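Long-range contact in conserved hypothetical protein VT76 (Thermotoga maritima, PDB 1RCU), which is of unknown function but belongs to the SLOG cluster4 family, whose Rossmann-like fold suggests that it may bind a nucleotide or related ligand: residues 23-35 with 59-73. Residues are numbered along the deposited sequence; the frame is centred on the assembly and turned at random.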
HETATM    1  N   MSE A  23      21.969  16.525  -2.543  1.00 68.27           N
HETATM    2  CA  MSE A  23      21.911  15.555  -1.412  1.00 67.89           C
HETATM    3  C   MSE A  23      20.677  15.733  -0.534  1.00 63.75           C
HETATM    4  O   MSE A  23      19.993  14.764  -0.213  1.00 62.56           O
HETATM    5  CB  MSE A  23      23.180  15.669  -0.557  1.00 73.95           C
HETATM    6  CG  MSE A  23      23.646  17.109  -0.325  1.00 81.88           C
HETATM    7 SE   MSE A  23      25.242  17.250   0.797  1.00 92.77          SE
HETATM    8  CE  MSE A  23      24.551  16.384   2.397  1.00 90.84           C
ATOM      9  N   LYS A  24      20.404  16.976  -0.146  1.00 59.67           N
ATOM     10  CA  LYS A  24      19.254  17.287   0.702  1.00 54.74           C
ATOM     11  C   LYS A  24      17.962  17.259  -0.114  1.00 49.96           C
ATOM     12  O   LYS A  24      17.857  17.898  -1.164  1.00 47.65           O
ATOM     13  CB  LYS A  24      19.410  18.665   1.342  1.00 55.81           C
ATOM     14  CG  LYS A  24      18.603  18.834   2.614  1.00 56.58           C
ATOM     15  CD  LYS A  24      19.035  20.083   3.361  1.00 57.51           C
ATOM     16  CE  LYS A  24      19.268  19.809   4.839  1.00 57.66           C
ATOM     17  NZ  LYS A  24      19.841  21.006   5.525  1.00 59.01           N
ATOM     18  N   LYS A  25      16.977  16.525   0.387  1.00 44.64           N
ATOM     19  CA  LYS A  25      15.706  16.380  -0.298  1.00 39.83           C
ATOM     20  C   LYS A  25      14.559  17.197   0.293  1.00 36.67           C
ATOM     21  O   LYS A  25      14.226  17.041   1.469  1.00 36.20           O
ATOM     22  CB  LYS A  25      15.280  14.913  -0.292  1.00 39.16           C
ATOM     23  CG  LYS A  25      16.064  13.972  -1.170  1.00 39.81           C
ATOM     24  CD  LYS A  25      15.379  12.611  -1.129  1.00 43.17           C
ATOM     25  CE  LYS A  25      16.108  11.541  -1.942  1.00 45.39           C
ATOM     26  NZ  LYS A  25      15.382  10.223  -1.970  1.00 45.44           N
ATOM     27  N   VAL A  26      13.946  18.063  -0.509  1.00 31.91           N
ATOM     28  CA  VAL A  26      12.800  18.801   0.001  1.00 29.19           C
ATOM     29  C   VAL A  26      11.568  18.431  -0.814  1.00 27.20           C
ATOM     30  O   VAL A  26      11.596  18.360  -2.051  1.00 25.87           O
ATOM     31  CB  VAL A  26      12.999  20.354   0.003  1.00 28.91           C
ATOM     32  CG1 VAL A  26      14.456  20.688   0.229  1.00 27.47           C
ATOM     33  CG2 VAL A  26      12.468  20.978  -1.266  1.00 30.71           C
ATOM     34  N   VAL A  27      10.495  18.150  -0.093  1.00 23.88           N
ATOM     35  CA  VAL A  27       9.232  17.785  -0.695  1.00 22.97           C
ATOM     36  C   VAL A  27       8.345  19.032  -0.657  1.00 22.97           C
ATOM     37  O   VAL A  27       8.269  19.703   0.374  1.00 22.62           O
ATOM     38  CB  VAL A  27       8.578  16.625   0.122  1.00 22.52           C
ATOM     39  CG1 VAL A  27       7.088  16.562  -0.140  1.00 20.57           C
ATOM     40  CG2 VAL A  27       9.242  15.284  -0.231  1.00 20.81           C
ATOM     41  N   VAL A  28       7.722  19.374  -1.784  1.00 21.64           N
ATOM     42  CA  VAL A  28       6.830  20.525  -1.812  1.00 22.12           C
ATOM     43  C   VAL A  28       5.441  20.025  -2.181  1.00 20.57           C
ATOM     44  O   VAL A  28       5.277  19.222  -3.104  1.00 20.22           O
ATOM     45  CB  VAL A  28       7.295  21.651  -2.814  1.00 23.71           C
ATOM     46  CG1 VAL A  28       8.768  21.985  -2.586  1.00 23.03           C
ATOM     47  CG2 VAL A  28       7.059  21.228  -4.243  1.00 27.94           C
ATOM     48  N   VAL A  29       4.449  20.485  -1.427  1.00 19.53           N
ATOM     49  CA  VAL A  29       3.061  20.104  -1.639  1.00 18.01           C
ATOM     50  C   VAL A  29       2.198  21.360  -1.792  1.00 19.45           C
ATOM     51  O   VAL A  29       2.557  22.432  -1.314  1.00 19.56           O
ATOM     52  CB  VAL A  29       2.538  19.245  -0.449  1.00 14.34           C
ATOM     53  CG1 VAL A  29       3.400  18.006  -0.284  1.00 10.61           C
ATOM     54  CG2 VAL A  29       2.549  20.054   0.819  1.00  8.87           C
ATOM     55  N   GLY A  30       1.058  21.217  -2.455  1.00 21.27           N
ATOM     56  CA  GLY A  30       0.168  22.350  -2.654  1.00 24.12           C
ATOM     57  C   GLY A  30      -1.002  22.040  -3.567  1.00 24.20           C
ATOM     58  O   GLY A  30      -1.197  20.898  -3.953  1.00 23.97           O
ATOM     59  N   TYR A  31      -1.778  23.063  -3.915  1.00 26.91           N
ATOM     60  CA  TYR A  31      -2.952  22.902  -4.781  1.00 26.51           C
ATOM     61  C   TYR A  31      -2.666  22.112  -6.034  1.00 26.88           C
ATOM     62  O   TYR A  31      -1.555  22.156  -6.562  1.00 28.45           O
ATOM     63  CB  TYR A  31      -3.472  24.251  -5.267  1.00 22.69           C
ATOM     64  CG  TYR A  31      -4.057  25.191  -4.252  1.00 22.56           C
ATOM     65  CD1 TYR A  31      -5.268  24.912  -3.597  1.00 22.41           C
ATOM     66  CD2 TYR A  31      -3.468  26.434  -4.049  1.00 22.29           C
ATOM     67  CE1 TYR A  31      -5.874  25.872  -2.767  1.00 23.19           C
ATOM     68  CE2 TYR A  31      -4.060  27.394  -3.239  1.00 22.58           C
ATOM     69  CZ  TYR A  31      -5.251  27.115  -2.603  1.00 23.16           C
ATOM     70  OH  TYR A  31      -5.783  28.098  -1.803  1.00 25.43           O
ATOM     71  N   SER A  32      -3.675  21.394  -6.511  1.00 27.50           N
ATOM     72  CA  SER A  32      -3.553  20.685  -7.777  1.00 29.28           C
ATOM     73  C   SER A  32      -4.551  21.451  -8.643  1.00 30.77           C
ATOM     74  O   SER A  32      -5.068  22.473  -8.211  1.00 29.69           O
ATOM     75  CB  SER A  32      -3.941  19.207  -7.657  1.00 27.38           C
ATOM     76  OG  SER A  32      -5.276  19.039  -7.190  1.00 27.28           O
ATOM     77  N   GLY A  33      -4.808  20.997  -9.863  1.00 34.10           N
ATOM     78  CA  GLY A  33      -5.742  21.726 -10.702  1.00 38.13           C
ATOM     79  C   GLY A  33      -5.065  22.510 -11.815  1.00 40.62           C
ATOM     80  O   GLY A  33      -3.840  22.592 -11.852  1.00 39.96           O
ATOM     81  N   PRO A  34      -5.834  23.128 -12.728  1.00 42.40           N
ATOM     82  CA  PRO A  34      -5.178  23.870 -13.805  1.00 43.81           C
ATOM     83  C   PRO A  34      -4.299  25.028 -13.349  1.00 44.79           C
ATOM     84  O   PRO A  34      -4.692  25.885 -12.562  1.00 44.63           O
ATOM     85  CB  PRO A  34      -6.343  24.315 -14.675  1.00 43.24           C
ATOM     86  CG  PRO A  34      -7.363  24.642 -13.663  1.00 43.86           C
ATOM     87  CD  PRO A  34      -7.263  23.482 -12.668  1.00 42.48           C
ATOM     88  N   VAL A  35      -3.090  25.026 -13.880  1.00 47.01           N
ATOM     89  CA  VAL A  35      -2.081  26.018 -13.573  1.00 48.58           C
ATOM     90  C   VAL A  35      -2.462  27.441 -13.998  1.00 50.15           C
ATOM     91  O   VAL A  35      -2.009  28.418 -13.405  1.00 49.56           O
ATOM     92  CB  VAL A  35      -0.735  25.568 -14.210  1.00 48.17           C
ATOM     93  CG1 VAL A  35      -0.000  26.731 -14.819  1.00 48.40           C
ATOM     94  CG2 VAL A  35       0.126  24.907 -13.154  1.00 48.21           C
ATOM     95  N   TYR A  59      19.261  21.542  -3.932  1.00 30.34           N
ATOM     96  CA  TYR A  59      18.379  20.568  -3.289  1.00 30.13           C
ATOM     97  C   TYR A  59      17.672  19.694  -4.333  1.00 29.31           C
ATOM     98  O   TYR A  59      17.362  20.152  -5.437  1.00 28.33           O
ATOM     99  CB  TYR A  59      17.296  21.261  -2.435  1.00 30.39           C
ATOM    100  CG  TYR A  59      17.814  22.146  -1.327  1.00 31.86           C
ATOM    101  CD1 TYR A  59      18.637  21.634  -0.325  1.00 32.57           C
ATOM    102  CD2 TYR A  59      17.483  23.502  -1.282  1.00 33.16           C
ATOM    103  CE1 TYR A  59      19.129  22.451   0.697  1.00 32.96           C
ATOM    104  CE2 TYR A  59      17.966  24.335  -0.256  1.00 34.32           C
ATOM    105  CZ  TYR A  59      18.788  23.800   0.727  1.00 33.81           C
ATOM    106  OH  TYR A  59      19.261  24.622   1.729  1.00 33.49           O
ATOM    107  N   LEU A  60      17.419  18.441  -3.967  1.00 27.32           N
ATOM    108  CA  LEU A  60      16.713  17.506  -4.833  1.00 26.46           C
ATOM    109  C   LEU A  60      15.221  17.678  -4.506  1.00 25.49           C
ATOM    110  O   LEU A  60      14.816  17.468  -3.366  1.00 24.45           O
ATOM    111  CB  LEU A  60      17.176  16.075  -4.544  1.00 27.16           C
ATOM    112  CG  LEU A  60      16.542  14.987  -5.394  1.00 31.20           C
ATOM    113  CD1 LEU A  60      16.686  15.331  -6.870  1.00 32.87           C
ATOM    114  CD2 LEU A  60      17.207  13.669  -5.067  1.00 33.59           C
ATOM    115  N   VAL A  61      14.413  18.055  -5.499  1.00 24.53           N
ATOM    116  CA  VAL A  61      12.993  18.292  -5.256  1.00 23.12           C
ATOM    117  C   VAL A  61      12.025  17.156  -5.604  1.00 23.77           C
ATOM    118  O   VAL A  61      12.116  16.534  -6.661  1.00 23.58           O
ATOM    119  CB  VAL A  61      12.536  19.602  -5.963  1.00 22.33           C
ATOM    120  CG1 VAL A  61      11.085  19.932  -5.598  1.00 19.64           C
ATOM    121  CG2 VAL A  61      13.454  20.767  -5.546  1.00 17.84           C
ATOM    122  N   PHE A  62      11.108  16.888  -4.679  1.00 24.78           N
ATOM    123  CA  PHE A  62      10.071  15.857  -4.843  1.00 24.58           C
ATOM    124  C   PHE A  62       8.692  16.485  -4.679  1.00 24.07           C
ATOM    125  O   PHE A  62       8.511  17.379  -3.851  1.00 22.80           O
ATOM    126  CB  PHE A  62      10.167  14.777  -3.761  1.00 25.82           C
ATOM    127  CG  PHE A  62      11.245  13.784  -3.978  1.00 26.79           C
ATOM    128  CD1 PHE A  62      12.574  14.145  -3.823  1.00 29.17           C
ATOM    129  CD2 PHE A  62      10.934  12.479  -4.343  1.00 29.86           C
ATOM    130  CE1 PHE A  62      13.589  13.217  -4.017  1.00 29.33           C
ATOM    131  CE2 PHE A  62      11.942  11.526  -4.546  1.00 30.59           C
ATOM    132  CZ  PHE A  62      13.274  11.896  -4.385  1.00 30.26           C
ATOM    133  N   ASN A  63       7.727  15.993  -5.450  1.00 23.33           N
ATOM    134  CA  ASN A  63       6.355  16.462  -5.355  1.00 23.00           C
ATOM    135  C   ASN A  63       5.384  15.416  -5.902  1.00 23.20           C
ATOM    136  O   ASN A  63       5.802  14.433  -6.515  1.00 23.58           O
ATOM    137  CB  ASN A  63       6.183  17.807  -6.087  1.00 23.07           C
ATOM    138  CG  ASN A  63       6.503  17.727  -7.561  1.00 22.14           C
ATOM    139  OD1 ASN A  63       5.952  16.902  -8.287  1.00 26.42           O
ATOM    140  ND2 ASN A  63       7.386  18.598  -8.016  1.00 18.45           N
ATOM    141  N   GLY A  64       4.093  15.643  -5.671  1.00 24.73           N
ATOM    142  CA  GLY A  64       3.049  14.732  -6.116  1.00 24.16           C
ATOM    143  C   GLY A  64       2.891  14.547  -7.615  1.00 26.46           C
ATOM    144  O   GLY A  64       1.952  13.884  -8.047  1.00 25.64           O
ATOM    145  N   GLY A  65       3.781  15.163  -8.393  1.00 28.43           N
ATOM    146  CA  GLY A  65       3.791  15.021  -9.844  1.00 30.53           C
ATOM    147  C   GLY A  65       2.669  15.515 -10.745  1.00 31.86           C
ATOM    148  O   GLY A  65       2.824  15.478 -11.968  1.00 31.16           O
ATOM    149  N   ARG A  66       1.553  15.973 -10.186  1.00 32.96           N
ATOM    150  CA  ARG A  66       0.440  16.428 -11.014  1.00 35.60           C
ATOM    151  C   ARG A  66       0.615  17.862 -11.522  1.00 35.52           C
ATOM    152  O   ARG A  66       1.726  18.322 -11.778  1.00 35.82           O
ATOM    153  CB  ARG A  66      -0.866  16.339 -10.221  1.00 37.21           C
ATOM    154  CG  ARG A  66      -1.081  15.044  -9.462  1.00 41.17           C
ATOM    155  CD  ARG A  66      -1.833  13.990 -10.278  1.00 43.43           C
ATOM    156  NE  ARG A  66      -3.051  14.485 -10.939  1.00 46.28           N
ATOM    157  CZ  ARG A  66      -4.053  15.133 -10.347  1.00 46.40           C
ATOM    158  NH1 ARG A  66      -4.016  15.396  -9.049  1.00 47.42           N
ATOM    159  NH2 ARG A  66      -5.104  15.513 -11.064  1.00 46.86           N
ATOM    160  N   ASP A  67      -0.512  18.555 -11.660  1.00 35.20           N
ATOM    161  CA  ASP A  67      -0.540  19.942 -12.119  1.00 35.32           C
ATOM    162  C   ASP A  67      -0.448  20.929 -10.945  1.00 34.71           C
ATOM    163  O   ASP A  67       0.238  20.672  -9.948  1.00 35.05           O
ATOM    164  CB  ASP A  67      -1.832  20.207 -12.914  1.00 32.76           C
ATOM    165  CG  ASP A  67      -3.080  19.626 -12.234  1.00 32.11           C
ATOM    166  OD1 ASP A  67      -3.091  19.464 -10.995  1.00 28.60           O
ATOM    167  OD2 ASP A  67      -4.063  19.343 -12.952  1.00 31.96           O
ATOM    168  N   GLY A  68      -1.136  22.060 -11.085  1.00 33.09           N
ATOM    169  CA  GLY A  68      -1.162  23.076 -10.043  1.00 32.76           C
ATOM    170  C   GLY A  68       0.184  23.557  -9.540  1.00 31.51           C
ATOM    171  O   GLY A  68       1.100  23.806 -10.327  1.00 31.37           O
ATOM    172  N   VAL A  69       0.290  23.714  -8.225  1.00 30.76           N
ATOM    173  CA  VAL A  69       1.532  24.155  -7.599  1.00 31.84           C
ATOM    174  C   VAL A  69       2.688  23.217  -7.966  1.00 32.55           C
ATOM    175  O   VAL A  69       3.805  23.671  -8.217  1.00 31.85           O
ATOM    176  CB  VAL A  69       1.394  24.201  -6.042  1.00 31.28           C
ATOM    177  CG1 VAL A  69       2.765  24.177  -5.365  1.00 28.86           C
ATOM    178  CG2 VAL A  69       0.651  25.449  -5.630  1.00 29.20           C
HETATM  179  N   MSE A  70       2.406  21.915  -7.996  1.00 33.09           N
HETATM  180  CA  MSE A  70       3.420  20.912  -8.324  1.00 33.96           C
HETATM  181  C   MSE A  70       4.056  21.177  -9.689  1.00 33.33           C
HETATM  182  O   MSE A  70       5.271  21.077  -9.844  1.00 33.23           O
HETATM  183  CB  MSE A  70       2.817  19.496  -8.301  1.00 35.57           C
HETATM  184  CG  MSE A  70       2.321  19.018  -6.923  1.00 37.30           C
HETATM  185 SE   MSE A  70       0.983  17.568  -6.996  1.00 41.06          SE
HETATM  186  CE  MSE A  70      -0.525  18.618  -7.663  1.00 38.60           C
ATOM    187  N   GLU A  71       3.237  21.538 -10.670  1.00 33.29           N
ATOM    188  CA  GLU A  71       3.731  21.808 -12.006  1.00 31.40           C
ATOM    189  C   GLU A  71       4.626  23.034 -12.070  1.00 30.75           C
ATOM    190  O   GLU A  71       5.692  22.997 -12.672  1.00 31.26           O
ATOM    191  CB  GLU A  71       2.555  21.985 -12.970  1.00 32.23           C
ATOM    192  CG  GLU A  71       2.969  22.194 -14.422  1.00 34.54           C
ATOM    193  CD  GLU A  71       1.792  22.101 -15.372  1.00 36.49           C
ATOM    194  OE1 GLU A  71       1.058  21.085 -15.301  1.00 35.19           O
ATOM    195  OE2 GLU A  71       1.606  23.035 -16.188  1.00 37.94           O
ATOM    196  N   LEU A  72       4.186  24.113 -11.437  1.00 28.93           N
ATOM    197  CA  LEU A  72       4.919  25.370 -11.434  1.00 28.25           C
ATOM    198  C   LEU A  72       6.251  25.301 -10.700  1.00 28.35           C
ATOM    199  O   LEU A  72       7.260  25.862 -11.150  1.00 28.15           O
ATOM    200  CB  LEU A  72       4.041  26.460 -10.824  1.00 27.95           C
ATOM    201  CG  LEU A  72       2.709  26.646 -11.566  1.00 27.65           C
ATOM    202  CD1 LEU A  72       1.819  27.585 -10.775  1.00 28.22           C
ATOM    203  CD2 LEU A  72       2.952  27.179 -12.978  1.00 25.89           C
ATOM    204  N   VAL A  73       6.263  24.610  -9.567  1.00 27.18           N
ATOM    205  CA  VAL A  73       7.487  24.463  -8.809  1.00 26.23           C
ATOM    206  C   VAL A  73       8.452  23.635  -9.660  1.00 27.47           C
ATOM    207  O   VAL A  73       9.652  23.939  -9.726  1.00 28.18           O
ATOM    208  CB  VAL A  73       7.210  23.787  -7.460  1.00 23.42           C
ATOM    209  CG1 VAL A  73       8.469  23.151  -6.922  1.00 22.69           C
ATOM    210  CG2 VAL A  73       6.690  24.834  -6.472  1.00 20.78           C
TER
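Strands 25-30 and 60-63, the parallel strands of a beta-alpha-beta unit with crossover helix 44-56, pair through four backbone hydrogen bonds: Leu60 N to Lys24 O, Val26 N to Leu60 O, Phe62 N to Val26 O and Val28 N to Phe62 O. On one face Lys25 passes obliquely beside the Phe62 ring, Lys25 CD 3.5 Å from Phe62 CE1, its straight chain carrying NZ past the ring to hydrogen-bond Ala101 O of a neighbouring subunit. On the other, Val28 CG2 meets Val73 CG1 tip to tip at 3.6 Å. Further along, the two segments meet again in this Rossmann-like fold, an all-parallel sheet with 25-30 and 60-63 side by side at its middle, the glycine-rich turn leading into helix 68-79 beside loop 31-35. There Val69 N donates to Tyr31 O (2.9 Å), and Gly33 N reaches Asp67 OD1 at 2.6 Å from above the carboxylate plane. A chi1 of 45° tucks Asp67 CG in between the backbone N and C, bringing the carboxylate up to Gly33. An alanine here would probably leave Gly33 N without its mate and loop 31-35 less held to residues 67-69. Val35 CG2 packs 3.5 Å from Leu72 CG.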